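Local coordinates for inositol 2-dehydrogenase/D-chiro-inositol 3-dehydrogenase (PDB 4MIY), which catalyses the NAD-dependent oxidation of myo-inositol to 2-keto-myo-inositol, and likewise oxidises D-chiro-inositol to 1-keto-D-chiro-inositol, at residues H229-E241 with T268-Q280. Residues are numbered along the deposited sequence; the frame is centred on the assembly and turned at random.
Sequences HVTAQYGYEVKLE and TAVEMSWINRFIQ. With NAD (nicotinamide-adenine-dinucleotide), chain E.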
ATOM      1  N   HIS A 229      16.368 -13.513  10.789  1.00 14.23           N
ATOM      2  CA  HIS A 229      17.257 -12.381  10.909  1.00 14.51           C
ATOM      3  C   HIS A 229      16.979 -11.675  12.204  1.00 13.54           C
ATOM      4  O   HIS A 229      16.084 -10.917  12.296  1.00 14.95           O
ATOM      5  CB  HIS A 229      17.079 -11.411   9.730  1.00 13.08           C
ATOM      6  CG  HIS A 229      18.140 -10.366   9.632  1.00 13.48           C
ATOM      7  ND1 HIS A 229      18.053  -9.298   8.785  1.00 15.33           N
ATOM      8  CD2 HIS A 229      19.309 -10.228  10.288  1.00 14.70           C
ATOM      9  CE1 HIS A 229      19.121  -8.547   8.921  1.00 13.68           C
ATOM     10  NE2 HIS A 229      19.907  -9.093   9.816  1.00 14.24           N
ATOM     11  N   VAL A 230      17.809 -11.933  13.202  1.00 13.80           N
ATOM     12  CA  VAL A 230      17.515 -11.531  14.568  1.00 15.36           C
ATOM     13  C   VAL A 230      18.301 -10.327  15.097  1.00 16.52           C
ATOM     14  O   VAL A 230      18.084  -9.891  16.189  1.00 16.12           O
ATOM     15  CB  VAL A 230      17.613 -12.727  15.558  1.00 16.72           C
ATOM     16  CG1 VAL A 230      16.699 -13.838  15.150  1.00 16.60           C
ATOM     17  CG2 VAL A 230      19.021 -13.216  15.687  1.00 19.12           C
ATOM     18  N   THR A 231      19.180  -9.796  14.272  1.00 14.00           N
ATOM     19  CA  THR A 231      19.884  -8.563  14.564  1.00 15.88           C
ATOM     20  C   THR A 231      19.603  -7.484  13.513  1.00 16.25           C
ATOM     21  O   THR A 231      20.420  -6.669  13.223  1.00 15.70           O
ATOM     22  CB  THR A 231      21.425  -8.760  14.687  1.00 17.05           C
ATOM     23  OG1 THR A 231      21.965  -9.189  13.452  1.00 18.62           O
ATOM     24  CG2 THR A 231      21.774  -9.773  15.725  1.00 17.16           C
ATOM     25  N   ALA A 232      18.401  -7.522  12.983  1.00 15.28           N
ATOM     26  CA  ALA A 232      18.004  -6.718  11.863  1.00 15.82           C
ATOM     27  C   ALA A 232      17.909  -5.228  12.090  1.00 15.05           C
ATOM     28  O   ALA A 232      17.816  -4.505  11.162  1.00 14.35           O
ATOM     29  CB  ALA A 232      16.673  -7.230  11.344  1.00 13.30           C
ATOM     30  N   GLN A 233      17.891  -4.831  13.351  1.00 14.16           N
ATOM     31  CA  GLN A 233      17.878  -3.456  13.824  1.00 15.31           C
ATOM     32  C   GLN A 233      16.554  -2.674  13.673  1.00 15.38           C
ATOM     33  O   GLN A 233      16.126  -2.025  14.564  1.00 16.00           O
ATOM     34  CB  GLN A 233      19.037  -2.628  13.251  1.00 15.96           C
ATOM     35  CG  GLN A 233      20.417  -3.240  13.429  1.00 15.46           C
ATOM     36  CD  GLN A 233      20.778  -3.487  14.865  1.00 17.86           C
ATOM     37  OE1 GLN A 233      20.799  -2.595  15.651  1.00 21.44           O
ATOM     38  NE2 GLN A 233      21.058  -4.712  15.189  1.00 18.21           N
ATOM     39  N   TYR A 234      15.926  -2.786  12.518  1.00 13.53           N
ATOM     40  CA  TYR A 234      14.875  -1.858  12.163  1.00 12.77           C
ATOM     41  C   TYR A 234      13.548  -2.099  12.890  1.00 14.30           C
ATOM     42  O   TYR A 234      12.802  -1.211  13.068  1.00 13.70           O
ATOM     43  CB  TYR A 234      14.642  -1.815  10.641  1.00 12.18           C
ATOM     44  CG  TYR A 234      13.831  -2.942  10.054  1.00 12.55           C
ATOM     45  CD1 TYR A 234      12.469  -2.898  10.048  1.00 12.25           C
ATOM     46  CD2 TYR A 234      14.430  -4.032   9.509  1.00 12.93           C
ATOM     47  CE1 TYR A 234      11.736  -3.905   9.528  1.00 12.94           C
ATOM     48  CE2 TYR A 234      13.697  -5.052   8.991  1.00 13.40           C
ATOM     49  CZ  TYR A 234      12.357  -4.973   8.991  1.00 14.56           C
ATOM     50  OH  TYR A 234      11.592  -5.986   8.489  1.00 15.02           O
ATOM     51  N   GLY A 235      13.289  -3.335  13.259  1.00 14.64           N
ATOM     52  CA  GLY A 235      12.011  -3.722  13.779  1.00 15.75           C
ATOM     53  C   GLY A 235      11.796  -5.208  13.954  1.00 13.78           C
ATOM     54  O   GLY A 235      12.642  -5.988  13.645  1.00 14.51           O
ATOM     55  N   TYR A 236      10.645  -5.542  14.521  1.00 13.65           N
ATOM     56  CA  TYR A 236      10.148  -6.888  14.593  1.00 14.13           C
ATOM     57  C   TYR A 236       9.081  -7.082  13.528  1.00 14.10           C
ATOM     58  O   TYR A 236       8.131  -6.357  13.476  1.00 16.24           O
ATOM     59  CB  TYR A 236       9.595  -7.245  15.993  1.00 15.61           C
ATOM     60  CG  TYR A 236       9.187  -8.696  16.069  1.00 14.11           C
ATOM     61  CD1 TYR A 236      10.112  -9.666  16.341  1.00 16.07           C
ATOM     62  CD2 TYR A 236       7.895  -9.108  15.801  1.00 15.10           C
ATOM     63  CE1 TYR A 236       9.775 -10.955  16.356  1.00 15.35           C
ATOM     64  CE2 TYR A 236       7.561 -10.413  15.820  1.00 16.61           C
ATOM     65  CZ  TYR A 236       8.498 -11.340  16.072  1.00 18.73           C
ATOM     66  OH  TYR A 236       8.169 -12.663  16.075  1.00 18.37           O
ATOM     67  N   GLU A 237       9.257  -8.078  12.692  1.00 13.17           N
ATOM     68  CA  GLU A 237       8.332  -8.306  11.612  1.00 14.68           C
ATOM     69  C   GLU A 237       8.221  -9.771  11.233  1.00 13.77           C
ATOM     70  O   GLU A 237       9.194 -10.455  11.159  1.00 14.79           O
ATOM     71  CB  GLU A 237       8.714  -7.432  10.411  1.00 15.87           C
ATOM     72  CG  GLU A 237       7.689  -7.365   9.337  1.00 18.56           C
ATOM     73  CD  GLU A 237       7.959  -6.278   8.297  1.00 20.54           C
ATOM     74  OE1 GLU A 237       8.978  -5.602   8.353  1.00 18.02           O
ATOM     75  OE2 GLU A 237       7.131  -6.149   7.407  1.00 22.64           O
ATOM     76  N   VAL A 238       6.992 -10.208  11.010  1.00 12.88           N
ATOM     77  CA  VAL A 238       6.681 -11.518  10.488  1.00 14.12           C
ATOM     78  C   VAL A 238       6.054 -11.375   9.092  1.00 14.38           C
ATOM     79  O   VAL A 238       5.088 -10.705   8.929  1.00 16.14           O
ATOM     80  CB  VAL A 238       5.753 -12.271  11.479  1.00 15.16           C
ATOM     81  CG1 VAL A 238       5.207 -13.528  10.909  1.00 18.42           C
ATOM     82  CG2 VAL A 238       6.477 -12.560  12.788  1.00 17.58           C
ATOM     83  N   LYS A 239       6.690 -11.971   8.104  1.00 12.83           N
ATOM     84  CA  LYS A 239       6.214 -11.914   6.734  1.00 12.65           C
ATOM     85  C   LYS A 239       5.908 -13.314   6.237  1.00 14.29           C
ATOM     86  O   LYS A 239       6.549 -14.238   6.612  1.00 14.28           O
ATOM     87  CB  LYS A 239       7.267 -11.288   5.806  1.00 15.75           C
ATOM     88  CG  LYS A 239       7.849  -9.967   6.256  1.00 17.16           C
ATOM     89  CD  LYS A 239       8.847  -9.499   5.226  1.00 18.71           C
ATOM     90  CE  LYS A 239       9.543  -8.199   5.601  1.00 20.07           C
ATOM     91  NZ  LYS A 239      10.273  -7.636   4.483  1.00 25.82           N
ATOM     92  N   LEU A 240       4.923 -13.430   5.375  1.00 11.82           N
ATOM     93  CA  LEU A 240       4.474 -14.703   4.880  1.00 13.60           C
ATOM     94  C   LEU A 240       3.842 -14.542   3.516  1.00 12.43           C
ATOM     95  O   LEU A 240       2.992 -13.744   3.339  1.00 13.94           O
ATOM     96  CB  LEU A 240       3.466 -15.310   5.850  1.00 13.28           C
ATOM     97  CG  LEU A 240       2.841 -16.646   5.452  1.00 14.65           C
ATOM     98  CD1 LEU A 240       3.904 -17.707   5.388  1.00 16.45           C
ATOM     99  CD2 LEU A 240       1.832 -17.002   6.447  1.00 16.07           C
ATOM    100  N   GLU A 241       4.324 -15.309   2.566  1.00 12.48           N
ATOM    101  CA  GLU A 241       3.854 -15.298   1.208  1.00 14.48           C
ATOM    102  C   GLU A 241       3.702 -16.739   0.738  1.00 14.00           C
ATOM    103  O   GLU A 241       4.593 -17.513   0.872  1.00 14.23           O
ATOM    104  CB  GLU A 241       4.869 -14.568   0.330  1.00 15.18           C
ATOM    105  CG  GLU A 241       4.546 -14.501  -1.093  1.00 17.64           C
ATOM    106  CD  GLU A 241       5.682 -13.917  -1.928  1.00 26.80           C
ATOM    107  OE1 GLU A 241       6.782 -13.801  -1.432  1.00 28.10           O
ATOM    108  OE2 GLU A 241       5.446 -13.571  -3.072  1.00 30.07           O
ATOM    109  N   THR A 268       5.422   5.109   8.241  1.00 14.14           N
ATOM    110  CA  THR A 268       4.665   4.449   9.267  1.00 14.40           C
ATOM    111  C   THR A 268       5.597   3.743  10.221  1.00 15.75           C
ATOM    112  O   THR A 268       6.548   3.196   9.813  1.00 16.97           O
ATOM    113  CB  THR A 268       3.667   3.403   8.703  1.00 18.75           C
ATOM    114  OG1 THR A 268       4.340   2.425   7.921  1.00 22.80           O
ATOM    115  CG2 THR A 268       2.656   4.043   7.877  1.00 20.92           C
ATOM    116  N   ALA A 269       5.264   3.759  11.492  1.00 17.22           N
ATOM    117  CA  ALA A 269       6.037   3.037  12.492  1.00 17.17           C
ATOM    118  C   ALA A 269       6.007   1.511  12.324  1.00 18.60           C
ATOM    119  O   ALA A 269       5.055   0.952  11.873  1.00 19.85           O
ATOM    120  CB  ALA A 269       5.573   3.421  13.864  1.00 18.40           C
ATOM    121  N   VAL A 270       7.101   0.878  12.683  1.00 17.88           N
ATOM    122  CA  VAL A 270       7.226  -0.558  12.678  1.00 17.38           C
ATOM    123  C   VAL A 270       7.281  -1.014  14.124  1.00 16.82           C
ATOM    124  O   VAL A 270       7.901  -0.387  14.936  1.00 17.69           O
ATOM    125  CB  VAL A 270       8.521  -0.947  11.964  1.00 15.21           C
ATOM    126  CG1 VAL A 270       8.782  -2.420  12.079  1.00 19.32           C
ATOM    127  CG2 VAL A 270       8.431  -0.559  10.522  1.00 19.29           C
ATOM    128  N   GLU A 271       6.597  -2.095  14.414  1.00 17.06           N
ATOM    129  CA  GLU A 271       6.673  -2.725  15.699  1.00 19.29           C
ATOM    130  C   GLU A 271       8.100  -3.120  16.096  1.00 18.16           C
ATOM    131  O   GLU A 271       8.842  -3.605  15.313  1.00 17.84           O
ATOM    132  CB  GLU A 271       5.783  -3.957  15.675  1.00 20.32           C
ATOM    133  CG  GLU A 271       5.713  -4.665  16.960  1.00 21.92           C
ATOM    134  CD  GLU A 271       5.156  -3.802  18.043  1.00 26.40           C
ATOM    135  OE1 GLU A 271       3.993  -3.432  17.964  1.00 32.18           O
ATOM    136  OE2 GLU A 271       5.878  -3.463  18.958  1.00 24.60           O
ATOM    137  N   MET A 272       8.469  -2.857  17.322  1.00 17.26           N
ATOM    138  CA  MET A 272       9.777  -3.232  17.787  1.00 18.31           C
ATOM    139  C   MET A 272       9.773  -4.421  18.745  1.00 19.77           C
ATOM    140  O   MET A 272      10.794  -4.944  19.041  1.00 20.74           O
ATOM    141  CB  MET A 272      10.487  -2.046  18.445  1.00 23.86           C
ATOM    142  CG  MET A 272      10.974  -0.935  17.510  1.00 24.62           C
ATOM    143  SD  MET A 272      12.389  -1.410  16.486  1.00 29.25           S
ATOM    144  CE  MET A 272      13.707  -1.677  17.624  1.00 31.09           C
ATOM    145  N   SER A 273       8.587  -4.827  19.191  1.00 21.04           N
ATOM    146  CA  SER A 273       8.448  -5.843  20.230  1.00 23.11           C
ATOM    147  C   SER A 273       7.638  -7.048  19.797  1.00 21.35           C
ATOM    148  O   SER A 273       6.522  -6.910  19.441  1.00 21.86           O
ATOM    149  CB  SER A 273       7.764  -5.195  21.404  1.00 24.16           C
ATOM    150  OG  SER A 273       7.204  -6.117  22.266  1.00 24.89           O
ATOM    151  N   TRP A 274       8.206  -8.233  19.828  1.00 22.74           N
ATOM    152  CA  TRP A 274       7.383  -9.391  19.521  1.00 22.26           C
ATOM    153  C   TRP A 274       6.267  -9.552  20.521  1.00 23.26           C
ATOM    154  O   TRP A 274       5.270 -10.113  20.234  1.00 21.57           O
ATOM    155  CB  TRP A 274       8.182 -10.652  19.433  1.00 27.26           C
ATOM    156  CG  TRP A 274       9.046 -10.933  20.604  1.00 27.20           C
ATOM    157  CD1 TRP A 274      10.332 -10.619  20.731  1.00 29.18           C
ATOM    158  CD2 TRP A 274       8.686 -11.630  21.784  1.00 27.69           C
ATOM    159  NE1 TRP A 274      10.814 -11.043  21.933  1.00 34.01           N
ATOM    160  CE2 TRP A 274       9.812 -11.672  22.599  1.00 26.36           C
ATOM    161  CE3 TRP A 274       7.512 -12.179  22.247  1.00 26.86           C
ATOM    162  CZ2 TRP A 274       9.817 -12.275  23.821  1.00 32.85           C
ATOM    163  CZ3 TRP A 274       7.516 -12.761  23.466  1.00 32.34           C
ATOM    164  CH2 TRP A 274       8.665 -12.814  24.238  1.00 31.13           C
ATOM    165  N   ILE A 275       6.468  -9.036  21.718  1.00 23.76           N
ATOM    166  CA  ILE A 275       5.459  -9.126  22.735  1.00 23.82           C
ATOM    167  C   ILE A 275       4.222  -8.421  22.288  1.00 24.24           C
ATOM    168  O   ILE A 275       3.147  -8.928  22.406  1.00 25.25           O
ATOM    169  CB  ILE A 275       5.949  -8.526  24.033  1.00 24.26           C
ATOM    170  CG1 ILE A 275       6.963  -9.454  24.642  1.00 24.47           C
ATOM    171  CG2 ILE A 275       4.835  -8.352  25.002  1.00 28.68           C
ATOM    172  CD1 ILE A 275       7.802  -8.792  25.618  1.00 32.35           C
ATOM    173  N   ASN A 276       4.391  -7.239  21.757  1.00 22.14           N
ATOM    174  CA  ASN A 276       3.276  -6.466  21.358  1.00 21.84           C
ATOM    175  C   ASN A 276       2.653  -7.008  20.068  1.00 20.50           C
ATOM    176  O   ASN A 276       1.475  -7.028  19.938  1.00 21.25           O
ATOM    177  CB  ASN A 276       3.672  -5.017  21.240  1.00 24.19           C
ATOM    178  CG  ASN A 276       3.999  -4.396  22.580  1.00 36.10           C
ATOM    179  OD1 ASN A 276       3.695  -4.948  23.626  1.00 41.62           O
ATOM    180  ND2 ASN A 276       4.610  -3.240  22.549  1.00 39.18           N
ATOM    181  N   ARG A 277       3.475  -7.514  19.169  1.00 19.70           N
ATOM    182  CA  ARG A 277       2.978  -8.073  17.909  1.00 18.09           C
ATOM    183  C   ARG A 277       1.980  -9.191  18.101  1.00 17.59           C
ATOM    184  O   ARG A 277       1.071  -9.303  17.385  1.00 16.95           O
ATOM    185  CB  ARG A 277       4.147  -8.545  17.031  1.00 17.91           C
ATOM    186  CG  ARG A 277       3.762  -9.297  15.779  1.00 16.59           C
ATOM    187  CD  ARG A 277       2.955  -8.466  14.765  1.00 17.01           C
ATOM    188  NE  ARG A 277       2.565  -9.246  13.611  1.00 16.97           N
ATOM    189  CZ  ARG A 277       1.518 -10.045  13.586  1.00 17.62           C
ATOM    190  NH1 ARG A 277       0.738 -10.151  14.634  1.00 17.93           N
ATOM    191  NH2 ARG A 277       1.217 -10.717  12.508  1.00 23.69           N
ATOM    192  N   PHE A 278       2.194  -9.990  19.124  1.00 17.98           N
ATOM    193  CA  PHE A 278       1.406 -11.195  19.322  1.00 17.57           C
ATOM    194  C   PHE A 278       0.482 -11.186  20.532  1.00 18.93           C
ATOM    195  O   PHE A 278      -0.051 -12.180  20.885  1.00 16.08           O
ATOM    196  CB  PHE A 278       2.283 -12.467  19.196  1.00 18.07           C
ATOM    197  CG  PHE A 278       2.741 -12.730  17.783  1.00 16.57           C
ATOM    198  CD1 PHE A 278       1.835 -13.033  16.804  1.00 18.45           C
ATOM    199  CD2 PHE A 278       4.058 -12.639  17.420  1.00 18.80           C
ATOM    200  CE1 PHE A 278       2.218 -13.250  15.529  1.00 20.14           C
ATOM    201  CE2 PHE A 278       4.430 -12.865  16.149  1.00 19.22           C
ATOM    202  CZ  PHE A 278       3.517 -13.175  15.200  1.00 20.67           C
ATOM    203  N   ILE A 279       0.254 -10.019  21.102  1.00 17.76           N
ATOM    204  CA  ILE A 279      -0.672  -9.848  22.213  1.00 17.52           C
ATOM    205  C   ILE A 279      -2.022 -10.508  21.919  1.00 18.51           C
ATOM    206  O   ILE A 279      -2.544 -11.225  22.713  1.00 17.86           O
ATOM    207  CB  ILE A 279      -0.943  -8.360  22.568  1.00 19.05           C
ATOM    208  CG1 ILE A 279       0.204  -7.728  23.335  1.00 25.82           C
ATOM    209  CG2 ILE A 279      -2.139  -8.245  23.476  1.00 23.68           C
ATOM    210  CD1 ILE A 279       0.106  -6.214  23.495  1.00 29.76           C
ATOM    211  N   GLN A 280      -2.556 -10.253  20.732  1.00 15.71           N
ATOM    212  CA  GLN A 280      -3.844 -10.790  20.359  1.00 14.00           C
ATOM    213  C   GLN A 280      -3.817 -12.299  20.292  1.00 15.32           C
ATOM    214  O   GLN A 280      -4.688 -12.939  20.795  1.00 14.79           O
ATOM    215  CB  GLN A 280      -4.331 -10.196  19.024  1.00 16.28           C
ATOM    216  CG  GLN A 280      -5.557 -10.838  18.458  1.00 16.75           C
ATOM    217  CD  GLN A 280      -5.276 -11.938  17.469  1.00 17.45           C
ATOM    218  OE1 GLN A 280      -4.591 -11.743  16.506  1.00 16.35           O
ATOM    219  NE2 GLN A 280      -5.801 -13.097  17.735  1.00 15.95           N
TER
HETATM  220  PA  NAD E 401      11.967 -17.045  32.607  1.00 26.89           P
HETATM  221  O1A NAD E 401      13.314 -17.535  32.825  1.00 29.83           O
HETATM  222  O2A NAD E 401      11.615 -15.723  32.840  1.00 20.78           O
HETATM  223  O5B NAD E 401      10.943 -17.734  33.600  1.00 24.39           O
HETATM  224  C5B NAD E 401      10.900 -19.076  33.865  1.00 27.61           C
HETATM  225  C4B NAD E 401      10.515 -19.289  35.336  1.00 26.69           C
HETATM  226  O4B NAD E 401      10.527 -20.675  35.544  1.00 28.64           O
HETATM  227  C3B NAD E 401      11.550 -18.814  36.346  1.00 25.75           C
HETATM  228  O3B NAD E 401      10.934 -18.084  37.326  1.00 34.95           O
HETATM  229  C2B NAD E 401      12.197 -20.062  36.879  1.00 27.31           C
HETATM  230  O2B NAD E 401      12.641 -19.926  38.208  1.00 32.44           O
HETATM  231  C1B NAD E 401      11.075 -21.028  36.822  1.00 28.48           C
HETATM  232  N9A NAD E 401      11.461 -22.420  36.767  1.00 26.12           N
HETATM  233  C8A NAD E 401      12.452 -22.968  36.136  1.00 28.14           C
HETATM  234  N7A NAD E 401      12.447 -24.291  36.234  1.00 32.06           N
HETATM  235  C5A NAD E 401      11.395 -24.608  36.965  1.00 27.67           C
HETATM  236  C6A NAD E 401      10.786 -25.809  37.500  1.00 31.21           C
HETATM  237  N6A NAD E 401      11.245 -27.014  37.267  1.00 30.49           N
HETATM  238  N1A NAD E 401       9.675 -25.661  38.182  1.00 27.07           N
HETATM  239  C2A NAD E 401       9.150 -24.522  38.447  1.00 26.21           C
HETATM  240  N3A NAD E 401       9.667 -23.386  38.031  1.00 28.11           N
HETATM  241  C4A NAD E 401      10.761 -23.382  37.295  1.00 26.76           C
HETATM  242  O3  NAD E 401      11.615 -17.584  31.164  1.00 24.15           O
HETATM  243  PN  NAD E 401      10.285 -17.230  30.278  1.00 24.09           P
HETATM  244  O1N NAD E 401      10.650 -16.226  29.287  1.00 25.87           O
HETATM  245  O2N NAD E 401       9.252 -16.754  31.122  1.00 25.13           O
HETATM  246  O5D NAD E 401      10.015 -18.487  29.459  1.00 21.23           O
HETATM  247  C5D NAD E 401       9.318 -19.551  30.057  1.00 23.54           C
HETATM  248  C4D NAD E 401       8.799 -20.502  29.029  1.00 24.68           C
HETATM  249  O4D NAD E 401       7.904 -19.776  28.207  1.00 33.06           O
HETATM  250  C3D NAD E 401       9.899 -21.035  28.173  1.00 23.18           C
HETATM  251  O3D NAD E 401       9.578 -22.348  27.836  1.00 26.94           O
HETATM  252  C2D NAD E 401       9.793 -20.104  26.969  1.00 24.12           C
HETATM  253  O2D NAD E 401      10.285 -20.789  25.882  1.00 26.36           O
HETATM  254  C1D NAD E 401       8.307 -19.901  26.868  1.00 26.41           C
HETATM  255  N1N NAD E 401       7.961 -18.705  26.101  1.00 26.08           N
HETATM  256  C2N NAD E 401       7.174 -18.808  25.033  1.00 22.10           C
HETATM  257  C3N NAD E 401       6.844 -17.731  24.238  1.00 23.23           C
HETATM  258  C7N NAD E 401       5.933 -17.893  23.043  1.00 23.48           C
HETATM  259  O7N NAD E 401       5.167 -18.799  22.955  1.00 23.97           O
HETATM  260  N7N NAD E 401       6.009 -16.978  22.164  1.00 19.93           N
HETATM  261  C4N NAD E 401       7.313 -16.485  24.614  1.00 22.89           C
HETATM  262  C5N NAD E 401       8.113 -16.422  25.733  1.00 25.01           C
HETATM  263  C6N NAD E 401       8.429 -17.548  26.446  1.00 26.06           C
HETATM  264  O   HOH W   1       4.758  -8.415  11.629  1.00 16.87           O
HETATM  265  O   HOH W   2       2.735  -9.681  10.147  1.00 20.98           O
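Tyr236 sets CG opposite its backbone N, beside the carbonyl carbon (chi1 -175°), and Trp274 holds CG between its backbone N and carbonyl carbon (chi1 53°); together these torsions bring Trp274 CB over the middle of one tyrosine face. The meeting place is the start of strand 237-244, next to the outermost strand 248-250 in the mixed sheet of the C-terminal alpha/beta domain of this oxidoreductase, probably of the Gfo/Idh/MocA family, where it faces the N-terminal turn of helix 274-277. Trp274 CB stands 3.5 Å from the centroid of the Tyr236 ring and 14° off its normal, which satisfies a CH-pi contact. The indole itself leads off toward the cofactor, its CZ3 reaching 3.9 Å from C4N of the NAD nicotinamide, so Trp274, a residue of the NAD pocket, links the contact to the cofactor site. Phe278 closes on the tyrosine from its rim, with CE2 3.7 Å from Tyr236 OH, while Val238 CG2 touches the edge of the phenylalanine ring.

The backbones are tied by a single direct hydrogen bond, Tyr236 N to Glu271 O, at 2.8 Å and nearly straight. Next along the chain, Met272 folds back through bends at chi2 and chi3, and its SD rests 3.6 Å from Gly235 CA. The Glu271 chain bends at chi2, bringing OE2 back to the backbone, where it accepts from Ser273 N through its anti lone pair, and Ser273 OG in turn caps the helix by accepting from Asn276 N.

Arg277 adds a solvent-mediated link to the strand. Its NH1 pairs with Asp130, and one face of the guanidinium lies against Phe278 CE1. Two waters bridge Arg277 to Val238: one accepts from Val238 N and Arg277 NE, and the second accepts from Arg277 NH2 while donating to Val238 O at 2.8 Å.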